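Local coordinates for beta-fructofuranosidase, insoluble isoenzyme CWINV1 (Arabidopsis thaliana, PDB 2OXB), which hydrolyses sucrose and 1-kestose, and less readily neokestose and levan, as a cell-wall invertase of glycosyl hydrolase family 32, at residues H31-W36 against R119-S124; Q35-P38 against G44-V47; A70-N75 against V104-E109. The protein carries 1 engineered substitution. All blocks are in the same frame, centred on the assembly; numbering follows the deposited sequence.

Interaction 1 (H31-W36 against R119-S124); sequences HLFYQW and REWKKS. With FRU (beta-D-fructofuranose), chain B.
The fructose hydroxyl O6 donates a hydrogen bond to Gln35 OE1 at 2.8 Å. Gln35 reaches it by a chain bent at chi2 (-89°), and its NE2 is held by Asn21 OD1 and the carbonyl of Cys77, so bonds at both ends fix the rotation of the amide. Ser79, Asp145 and the engineered Gln199 also bind this fructose. Two residues back, Phe33 meets Trp121, the sole pair that brings the two segments together. With CG anti to the carbonyl carbon (chi1 -57°), the phenyl leads with CZ, which lies 3.7 Å from both Trp121 NE1 and Trp121 CZ2. The planes stand at 85° with ring centroids 5.4 Å apart, an oblique meeting of two buried rings. Phe33 also stacks on His50, and Trp121 is packed by Ala65, Ile66 and Ile92. Strand 29-36 lies inside the sheet that also holds 15-26, 47-53 and 60-66, while 121-123 is an outermost strand of the next four-stranded sheet; the rings thus join successive blades of the five-bladed propeller characteristic of this family's catalytic domain.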
loop_
_atom_site.group_PDB
_atom_site.type_symbol
_atom_site.label_atom_id
_atom_site.label_comp_id
_atom_site.label_asym_id
_atom_site.label_seq_id
_atom_site.Cartn_x
_atom_site.Cartn_y
_atom_site.Cartn_z
ATOM N N HIS A 31 14.025 -6.170 -8.028
ATOM C CA HIS A 31 13.255 -7.316 -8.481
ATOM C C HIS A 31 11.825 -7.227 -7.947
ATOM O O HIS A 31 11.579 -6.674 -6.876
ATOM C CB HIS A 31 13.921 -8.614 -7.995
ATOM C CG HIS A 31 15.211 -8.943 -8.687
ATOM N ND1 HIS A 31 15.277 -9.284 -10.023
ATOM C CD2 HIS A 31 16.481 -9.033 -8.217
ATOM C CE1 HIS A 31 16.524 -9.576 -10.344
ATOM N NE2 HIS A 31 17.276 -9.433 -9.266
ATOM N N LEU A 32 10.887 -7.744 -8.729
ATOM C CA LEU A 32 9.484 -7.792 -8.350
ATOM C C LEU A 32 8.896 -9.055 -8.935
ATOM O O LEU A 32 9.002 -9.322 -10.140
ATOM C CB LEU A 32 8.666 -6.609 -8.887
ATOM C CG LEU A 32 7.134 -6.775 -8.689
ATOM C CD1 LEU A 32 6.763 -6.558 -7.244
ATOM C CD2 LEU A 32 6.359 -5.779 -9.539
ATOM N N PHE A 33 8.296 -9.845 -8.063
ATOM C CA PHE A 33 7.638 -11.056 -8.491
ATOM C C PHE A 33 6.205 -10.725 -8.111
ATOM O O PHE A 33 5.918 -9.576 -7.772
ATOM C CB PHE A 33 8.170 -12.263 -7.709
ATOM C CG PHE A 33 9.665 -12.456 -7.814
ATOM C CD1 PHE A 33 10.233 -13.056 -8.925
ATOM C CD2 PHE A 33 10.508 -12.039 -6.789
ATOM C CE1 PHE A 33 11.616 -13.239 -9.007
ATOM C CE2 PHE A 33 11.892 -12.219 -6.873
ATOM C CZ PHE A 33 12.438 -12.820 -7.981
ATOM N N TYR A 34 5.311 -11.702 -8.183
ATOM C CA TYR A 34 3.919 -11.482 -7.825
ATOM C C TYR A 34 3.012 -12.617 -8.250
ATOM O O TYR A 34 3.371 -13.453 -9.080
ATOM C CB TYR A 34 3.386 -10.171 -8.418
ATOM C CG TYR A 34 3.522 -10.054 -9.913
ATOM C CD1 TYR A 34 4.727 -9.681 -10.508
ATOM C CD2 TYR A 34 2.436 -10.291 -10.738
ATOM C CE1 TYR A 34 4.834 -9.543 -11.891
ATOM C CE2 TYR A 34 2.533 -10.157 -12.116
ATOM C CZ TYR A 34 3.723 -9.786 -12.685
ATOM O OH TYR A 34 3.771 -9.676 -14.052
ATOM N N GLN A 35 1.830 -12.630 -7.649
ATOM C CA GLN A 35 0.829 -13.631 -7.935
ATOM C C GLN A 35 0.190 -13.260 -9.284
ATOM O O GLN A 35 -0.419 -12.192 -9.418
ATOM C CB GLN A 35 -0.207 -13.631 -6.806
ATOM C CG GLN A 35 0.379 -13.835 -5.411
ATOM C CD GLN A 35 0.492 -15.293 -5.010
ATOM O OE1 GLN A 35 -0.495 -15.930 -4.664
ATOM N NE2 GLN A 35 1.699 -15.829 -5.060
ATOM N N TRP A 36 0.336 -14.140 -10.278
ATOM C CA TRP A 36 -0.202 -13.894 -11.624
ATOM C C TRP A 36 -0.837 -15.131 -12.284
ATOM O O TRP A 36 -0.331 -16.248 -12.170
ATOM C CB TRP A 36 0.926 -13.324 -12.515
ATOM C CG TRP A 36 0.617 -13.192 -13.985
ATOM C CD1 TRP A 36 -0.221 -12.288 -14.579
ATOM C CD2 TRP A 36 1.122 -14.020 -15.040
ATOM N NE1 TRP A 36 -0.271 -12.507 -15.940
ATOM C CE2 TRP A 36 0.545 -13.564 -16.248
ATOM C CE3 TRP A 36 2.008 -15.107 -15.081
ATOM C CZ2 TRP A 36 0.823 -14.156 -17.481
ATOM C CZ3 TRP A 36 2.287 -15.700 -16.310
ATOM C CH2 TRP A 36 1.694 -15.220 -17.493
ATOM N N ARG A 119 16.601 -14.985 -13.147
ATOM C CA ARG A 119 15.384 -15.497 -13.763
ATOM C C ARG A 119 15.117 -16.975 -13.494
ATOM O O ARG A 119 13.966 -17.407 -13.525
ATOM C CB ARG A 119 15.399 -15.237 -15.273
ATOM C CG ARG A 119 16.218 -16.205 -16.097
ATOM C CD ARG A 119 16.247 -15.727 -17.536
ATOM N NE ARG A 119 17.022 -14.496 -17.664
ATOM C CZ ARG A 119 18.342 -14.440 -17.503
ATOM N NH1 ARG A 119 19.018 -15.546 -17.214
ATOM N NH2 ARG A 119 18.986 -13.284 -17.623
ATOM N N GLU A 120 16.154 -17.762 -13.238
ATOM C CA GLU A 120 15.922 -19.177 -12.947
ATOM C C GLU A 120 16.109 -19.507 -11.470
ATOM O O GLU A 120 17.222 -19.468 -10.952
ATOM C CB GLU A 120 16.828 -20.072 -13.797
ATOM C CG GLU A 120 16.412 -20.167 -15.251
ATOM C CD GLU A 120 17.163 -21.242 -15.999
ATOM O OE1 GLU A 120 16.708 -22.411 -16.005
ATOM O OE2 GLU A 120 18.228 -20.921 -16.570
ATOM N N TRP A 121 15.012 -19.831 -10.793
ATOM C CA TRP A 121 15.093 -20.159 -9.376
ATOM C C TRP A 121 15.109 -21.647 -9.079
ATOM O O TRP A 121 14.290 -22.416 -9.589
ATOM C CB TRP A 121 13.961 -19.493 -8.587
ATOM C CG TRP A 121 14.168 -18.021 -8.420
ATOM C CD1 TRP A 121 14.039 -17.061 -9.382
ATOM C CD2 TRP A 121 14.588 -17.339 -7.225
ATOM N NE1 TRP A 121 14.352 -15.822 -8.864
ATOM C CE2 TRP A 121 14.691 -15.962 -7.544
ATOM C CE3 TRP A 121 14.888 -17.757 -5.920
ATOM C CZ2 TRP A 121 15.082 -14.998 -6.602
ATOM C CZ3 TRP A 121 15.278 -16.798 -4.982
ATOM C CH2 TRP A 121 15.370 -15.432 -5.331
ATOM N N LYS A 122 16.073 -22.032 -8.249
ATOM C CA LYS A 122 16.264 -23.411 -7.833
ATOM C C LYS A 122 15.483 -23.604 -6.541
ATOM O O LYS A 122 15.559 -22.784 -5.633
ATOM C CB LYS A 122 17.756 -23.673 -7.608
ATOM C CG LYS A 122 18.178 -25.136 -7.614
ATOM C CD LYS A 122 19.704 -25.257 -7.660
ATOM C CE LYS A 122 20.179 -26.698 -7.482
ATOM N NZ LYS A 122 19.582 -27.655 -8.460
ATOM N N LYS A 123 14.724 -24.691 -6.474
ATOM C CA LYS A 123 13.904 -25.002 -5.314
ATOM C C LYS A 123 14.376 -26.278 -4.614
ATOM O O LYS A 123 14.251 -27.365 -5.158
ATOM C CB LYS A 123 12.446 -25.131 -5.764
ATOM C CG LYS A 123 11.999 -23.922 -6.592
ATOM C CD LYS A 123 10.492 -23.791 -6.709
ATOM C CE LYS A 123 9.920 -24.652 -7.808
ATOM N NZ LYS A 123 8.445 -24.506 -7.866
ATOM N N SER A 124 14.917 -26.133 -3.404
ATOM C CA SER A 124 15.427 -27.262 -2.615
ATOM C C SER A 124 14.483 -28.451 -2.564
ATOM O O SER A 124 13.269 -28.295 -2.664
ATOM C CB SER A 124 15.730 -26.817 -1.185
ATOM O OG SER A 124 15.900 -27.932 -0.333
HETATM C C1 FRU B . -3.943 -12.227 -0.285
HETATM C C2 FRU B . -3.934 -13.754 -0.435
HETATM C C3 FRU B . -2.762 -14.383 0.344
HETATM C C4 FRU B . -2.400 -15.590 -0.473
HETATM C C5 FRU B . -2.746 -15.115 -1.884
HETATM C C6 FRU B . -3.430 -16.166 -2.737
HETATM O O1 FRU B . -4.206 -11.838 1.051
HETATM O O2 FRU B . -5.166 -14.498 -0.113
HETATM O O3 FRU B . -3.101 -14.764 1.674
HETATM O O4 FRU B . -1.011 -15.917 -0.357
HETATM O O5 FRU B . -3.643 -14.019 -1.777
HETATM O O6 FRU B . -2.475 -17.160 -3.063
#

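Interaction 2 (Q35-P38 against G44-V47); sequences QWNP and GNIV. With FRU (beta-D-fructofuranose), chain B.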
loop_
_atom_site.group_PDB
_atom_site.type_symbol
_atom_site.label_atom_id
_atom_site.label_comp_id
_atom_site.label_asym_id
_atom_site.label_seq_id
_atom_site.Cartn_x
_atom_site.Cartn_y
_atom_site.Cartn_z
ATOM N N GLN A 35 1.830 -12.630 -7.649
ATOM C CA GLN A 35 0.829 -13.631 -7.935
ATOM C C GLN A 35 0.190 -13.260 -9.284
ATOM O O GLN A 35 -0.419 -12.192 -9.418
ATOM C CB GLN A 35 -0.207 -13.631 -6.806
ATOM C CG GLN A 35 0.379 -13.835 -5.411
ATOM C CD GLN A 35 0.492 -15.293 -5.010
ATOM O OE1 GLN A 35 -0.495 -15.930 -4.664
ATOM N NE2 GLN A 35 1.699 -15.829 -5.060
ATOM N N TRP A 36 0.336 -14.140 -10.278
ATOM C CA TRP A 36 -0.202 -13.894 -11.624
ATOM C C TRP A 36 -0.837 -15.131 -12.284
ATOM O O TRP A 36 -0.331 -16.248 -12.170
ATOM C CB TRP A 36 0.926 -13.324 -12.515
ATOM C CG TRP A 36 0.617 -13.192 -13.985
ATOM C CD1 TRP A 36 -0.221 -12.288 -14.579
ATOM C CD2 TRP A 36 1.122 -14.020 -15.040
ATOM N NE1 TRP A 36 -0.271 -12.507 -15.940
ATOM C CE2 TRP A 36 0.545 -13.564 -16.248
ATOM C CE3 TRP A 36 2.008 -15.107 -15.081
ATOM C CZ2 TRP A 36 0.823 -14.156 -17.481
ATOM C CZ3 TRP A 36 2.287 -15.700 -16.310
ATOM C CH2 TRP A 36 1.694 -15.220 -17.493
ATOM N N ASN A 37 -1.962 -14.921 -12.959
ATOM C CA ASN A 37 -2.641 -16.009 -13.650
ATOM C C ASN A 37 -2.387 -15.933 -15.140
ATOM O O ASN A 37 -2.889 -15.042 -15.837
ATOM C CB ASN A 37 -4.146 -15.979 -13.417
ATOM C CG ASN A 37 -4.880 -16.935 -14.341
ATOM O OD1 ASN A 37 -4.291 -17.889 -14.854
ATOM N ND2 ASN A 37 -6.170 -16.692 -14.552
ATOM N N PRO A 38 -1.610 -16.885 -15.652
ATOM C CA PRO A 38 -1.245 -16.985 -17.065
ATOM C C PRO A 38 -2.374 -17.464 -17.958
ATOM O O PRO A 38 -2.197 -17.604 -19.166
ATOM C CB PRO A 38 -0.098 -17.978 -17.039
ATOM C CG PRO A 38 -0.527 -18.910 -15.947
ATOM C CD PRO A 38 -0.990 -17.968 -14.871
ATOM N N GLY A 44 -6.274 -17.578 -10.395
ATOM C CA GLY A 44 -6.159 -18.958 -10.810
ATOM C C GLY A 44 -4.780 -19.258 -11.337
ATOM O O GLY A 44 -4.102 -18.361 -11.832
ATOM N N ASN A 45 -4.369 -20.517 -11.222
ATOM C CA ASN A 45 -3.059 -20.964 -11.670
ATOM C C ASN A 45 -2.002 -19.950 -11.277
ATOM O O ASN A 45 -1.069 -19.687 -12.032
ATOM C CB ASN A 45 -3.068 -21.141 -13.176
ATOM C CG ASN A 45 -4.319 -21.814 -13.657
ATOM O OD1 ASN A 45 -4.551 -23.002 -13.394
ATOM N ND2 ASN A 45 -5.155 -21.054 -14.354
ATOM N N ILE A 46 -2.149 -19.384 -10.086
ATOM C CA ILE A 46 -1.205 -18.392 -9.603
ATOM C C ILE A 46 0.244 -18.865 -9.660
ATOM O O ILE A 46 0.574 -19.976 -9.230
ATOM C CB ILE A 46 -1.553 -17.953 -8.160
ATOM C CG1 ILE A 46 -2.833 -17.120 -8.173
ATOM C CG2 ILE A 46 -0.418 -17.138 -7.568
ATOM C CD1 ILE A 46 -2.737 -15.882 -9.063
ATOM N N VAL A 47 1.096 -18.000 -10.210
ATOM C CA VAL A 47 2.528 -18.251 -10.360
ATOM C C VAL A 47 3.291 -16.982 -9.985
ATOM O O VAL A 47 2.703 -15.906 -9.869
ATOM C CB VAL A 47 2.893 -18.589 -11.828
ATOM C CG1 VAL A 47 4.355 -19.009 -11.921
ATOM C CG2 VAL A 47 1.977 -19.680 -12.364
HETATM C C1 FRU B . -3.943 -12.227 -0.285
HETATM C C2 FRU B . -3.934 -13.754 -0.435
HETATM C C3 FRU B . -2.762 -14.383 0.344
HETATM C C4 FRU B . -2.400 -15.590 -0.473
HETATM C C5 FRU B . -2.746 -15.115 -1.884
HETATM C C6 FRU B . -3.430 -16.166 -2.737
HETATM O O1 FRU B . -4.206 -11.838 1.051
HETATM O O2 FRU B . -5.166 -14.498 -0.113
HETATM O O3 FRU B . -3.101 -14.764 1.674
HETATM O O4 FRU B . -1.011 -15.917 -0.357
HETATM O O5 FRU B . -3.643 -14.019 -1.777
HETATM O O6 FRU B . -2.475 -17.160 -3.063
#
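Gln35 lays its side chain across that of Ile46 at about a right angle, with Gln35 CB 3.6 Å from Ile46 CG2 and the amide beyond it passing the same methyl. The polar ends of that amide serve the fructose O6, Asn21 OD1 and the Cys77 carbonyl, and an alanine here would probably leave all three without their mate and open a gap beside the Ile46 methyl. Trp36 forms an antiparallel hydrogen-bonded pair with Val47: Trp36 N gives to Val47 O at 3.0 Å, in the carbonyl plane, and Val47 N returns a bond of 3.0 Å to Trp36 O. Their side chains share one face of the sheet, where both also meet Pro64, and the indole NE1 is bonded to Lys14 O. Asn37 turns CG anti to its own N (chi1 169°), bringing its amide alongside that of Asn45 with the planes 52° apart; the straight bond from Asn45 ND2 to Asn37 OD1 is weak at 3.3 Å, and OD1 is taken chiefly by the backbone N of Lys39. Pro38 sets its ring nitrogen over the centre of the Trp36 indole, while its CD comes 4.2 Å from Val47 CG2. The geometry is consistent with the loop closure helping to position Trp43, a substrate-binding residue whose side chain lies about 3 Å from that of Ile46 at the nearest atoms. Paired backbone bonds thus carry the closure, while an apolar flank against Ile46 leaves the Gln35 amide to its polar partners.

Interaction 3 (A70-N75 against V104-E109); sequences APFDIN and VQNIAE
Asn106 reaches from strand 103-110 to the loop before strand 77-81, where its ND2 gives a hydrogen bond to Phe72 O at 2.8 Å. The bond is bent, 140° at the hydrogen, and the donor approaches from above the carbonyl plane, 45° out of it, instead of along a lone pair. The other branch of the same amide lies against the phenylalanine side chain: Asn106 OD1 is 3.2 Å from Phe72 CB, and Asn106 CG is 3.5 Å from Phe72 CD1. Phe72 puts its ring there by taking the crowded position between backbone N and carbonyl carbon (chi1 56°), which folds the phenyl back so that Ala70 CB lies over one face, offset toward its rim. Val104, two residues earlier on the strand than Asn106, adds a methyl, its CG2 standing 3.3 Å from Phe72 O, so that the carbonyl is met by an N-H and a methyl from the same strand. Tyr94 touches both Phe72 and Asn106, and Pro128 packs on the asparagine too, which makes this side of the contact dense and buried. The loop's other side is looser: Pro71 and Ile74 are exposed, linked by a local backbone bond from Ile74 N to Pro71 O of 2.8 Å, and Asn75, also exposed, is tied by ND2 to Asp98 O. Asp73 is buried but barely meets the strand, its CB being 4.2 Å from Asn106 ND2, and its OD1 instead forms a salt bridge with Lys123. One side-chain amide thus satisfies a buried loop carbonyl while resting against the phenyl ring, and the buried carboxylate is probably kept ionised by the lysine, which probably helps tether the loop that runs on toward Trp78 and Ser79 of the substrate site.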
loop_
_atom_site.group_PDB
_atom_site.type_symbol
_atom_site.label_atom_id
_atom_site.label_comp_id
_atom_site.label_asym_id
_atom_site.label_seq_id
_atom_site.Cartn_x
_atom_site.Cartn_y
_atom_site.Cartn_z
ATOM N N ALA A 70 6.668 -29.518 -8.388
ATOM C CA ALA A 70 7.199 -30.375 -7.344
ATOM C C ALA A 70 6.088 -30.603 -6.330
ATOM O O ALA A 70 5.170 -29.788 -6.208
ATOM C CB ALA A 70 8.398 -29.717 -6.673
ATOM N N PRO A 71 6.164 -31.711 -5.578
ATOM C CA PRO A 71 5.153 -32.039 -4.571
ATOM C C PRO A 71 4.754 -30.833 -3.711
ATOM O O PRO A 71 3.625 -30.346 -3.790
ATOM C CB PRO A 71 5.842 -33.121 -3.743
ATOM C CG PRO A 71 6.727 -33.795 -4.739
ATOM C CD PRO A 71 7.312 -32.634 -5.486
ATOM N N PHE A 72 5.716 -30.368 -2.914
ATOM C CA PHE A 72 5.562 -29.257 -1.978
ATOM C C PHE A 72 4.843 -27.984 -2.436
ATOM O O PHE A 72 4.694 -27.039 -1.662
ATOM C CB PHE A 72 6.937 -28.901 -1.385
ATOM C CG PHE A 72 7.999 -28.567 -2.409
ATOM C CD1 PHE A 72 8.015 -27.322 -3.052
ATOM C CD2 PHE A 72 9.007 -29.480 -2.701
ATOM C CE1 PHE A 72 9.026 -26.988 -3.971
ATOM C CE2 PHE A 72 10.019 -29.162 -3.615
ATOM C CZ PHE A 72 10.031 -27.913 -4.251
ATOM N N ASP A 73 4.377 -27.959 -3.680
ATOM C CA ASP A 73 3.666 -26.790 -4.203
ATOM C C ASP A 73 2.918 -27.159 -5.471
ATOM O O ASP A 73 2.576 -26.288 -6.266
ATOM C CB ASP A 73 4.647 -25.667 -4.542
ATOM C CG ASP A 73 5.419 -25.947 -5.807
ATOM O OD1 ASP A 73 5.788 -24.968 -6.494
ATOM O OD2 ASP A 73 5.662 -27.148 -6.102
ATOM N N ILE A 74 2.683 -28.451 -5.650
ATOM C CA ILE A 74 2.016 -28.972 -6.830
ATOM C C ILE A 74 0.635 -28.338 -7.008
ATOM O O ILE A 74 0.067 -28.357 -8.096
ATOM C CB ILE A 74 1.939 -30.544 -6.725
ATOM C CG1 ILE A 74 2.215 -31.195 -8.084
ATOM C CG2 ILE A 74 0.587 -30.986 -6.155
ATOM C CD1 ILE A 74 1.115 -31.036 -9.082
ATOM N N ASN A 75 0.102 -27.741 -5.949
ATOM C CA ASN A 75 -1.223 -27.141 -6.051
ATOM C C ASN A 75 -1.288 -25.614 -6.028
ATOM O O ASN A 75 -2.377 -25.020 -6.050
ATOM C CB ASN A 75 -2.129 -27.743 -4.982
ATOM C CG ASN A 75 -2.685 -29.081 -5.403
ATOM O OD1 ASN A 75 -3.575 -29.141 -6.244
ATOM N ND2 ASN A 75 -2.150 -30.164 -4.847
ATOM N N VAL A 104 2.080 -25.381 3.133
ATOM C CA VAL A 104 3.431 -25.663 3.590
ATOM C C VAL A 104 4.352 -24.519 3.176
ATOM O O VAL A 104 4.032 -23.742 2.281
ATOM C CB VAL A 104 3.965 -26.981 2.987
ATOM C CG1 VAL A 104 3.215 -28.156 3.565
ATOM C CG2 VAL A 104 3.810 -26.961 1.478
ATOM N N GLN A 105 5.493 -24.428 3.846
ATOM C CA GLN A 105 6.480 -23.399 3.570
ATOM C C GLN A 105 7.691 -23.996 2.909
ATOM O O GLN A 105 8.282 -24.941 3.426
ATOM C CB GLN A 105 6.909 -22.711 4.858
ATOM C CG GLN A 105 5.758 -22.076 5.559
ATOM C CD GLN A 105 4.996 -21.145 4.643
ATOM O OE1 GLN A 105 3.813 -20.890 4.853
ATOM N NE2 GLN A 105 5.675 -20.621 3.621
ATOM N N ASN A 106 8.061 -23.404 1.776
ATOM C CA ASN A 106 9.187 -23.848 0.978
ATOM C C ASN A 106 10.185 -22.743 0.751
ATOM O O ASN A 106 9.829 -21.568 0.808
ATOM C CB ASN A 106 8.674 -24.337 -0.365
ATOM C CG ASN A 106 7.576 -25.343 -0.205
ATOM O OD1 ASN A 106 7.774 -26.383 0.419
ATOM N ND2 ASN A 106 6.403 -25.042 -0.748
ATOM N N ILE A 107 11.428 -23.130 0.471
ATOM C CA ILE A 107 12.503 -22.177 0.207
ATOM C C ILE A 107 13.004 -22.350 -1.233
ATOM O O ILE A 107 12.935 -23.445 -1.794
ATOM C CB ILE A 107 13.680 -22.376 1.205
ATOM C CG1 ILE A 107 14.678 -21.222 1.090
ATOM C CG2 ILE A 107 14.390 -23.683 0.929
ATOM C CD1 ILE A 107 15.836 -21.288 2.096
ATOM N N ALA A 108 13.501 -21.261 -1.824
ATOM C CA ALA A 108 14.018 -21.267 -3.198
ATOM C C ALA A 108 15.216 -20.319 -3.419
ATOM O O ALA A 108 15.120 -19.120 -3.169
ATOM C CB ALA A 108 12.892 -20.903 -4.170
ATOM N N GLU A 109 16.332 -20.865 -3.898
ATOM C CA GLU A 109 17.535 -20.077 -4.177
ATOM C C GLU A 109 17.693 -19.932 -5.695
ATOM O O GLU A 109 17.096 -20.697 -6.458
ATOM C CB GLU A 109 18.771 -20.772 -3.604
ATOM C CG GLU A 109 19.031 -22.152 -4.203
ATOM C CD GLU A 109 20.209 -22.854 -3.563
ATOM O OE1 GLU A 109 21.292 -22.238 -3.478
ATOM O OE2 GLU A 109 20.053 -24.020 -3.149
#

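All three contacts lie in the N-terminal family 32 domain, on one side of the chain's centre. Interactions 1 and 2 share Gln35 and Trp36 on strand 29-36 and have centres 12 Å apart; both reach the fructose through that glutamine. Interaction 2 closes a short local loop before interaction 3 begins, and interaction 3 is nested within the long excursion closed by interaction 1. Those two are also 12 Å apart and touch, through neighbouring strands 103-110 and 121-123 and the Lys123-Asp73 salt bridge. Interactions 2 and 3, 15 Å apart between centres, do not touch. Interaction 2 closes a turn within one blade, interaction 3 ties the inter-blade loop to the next, and interaction 1 packs the two together.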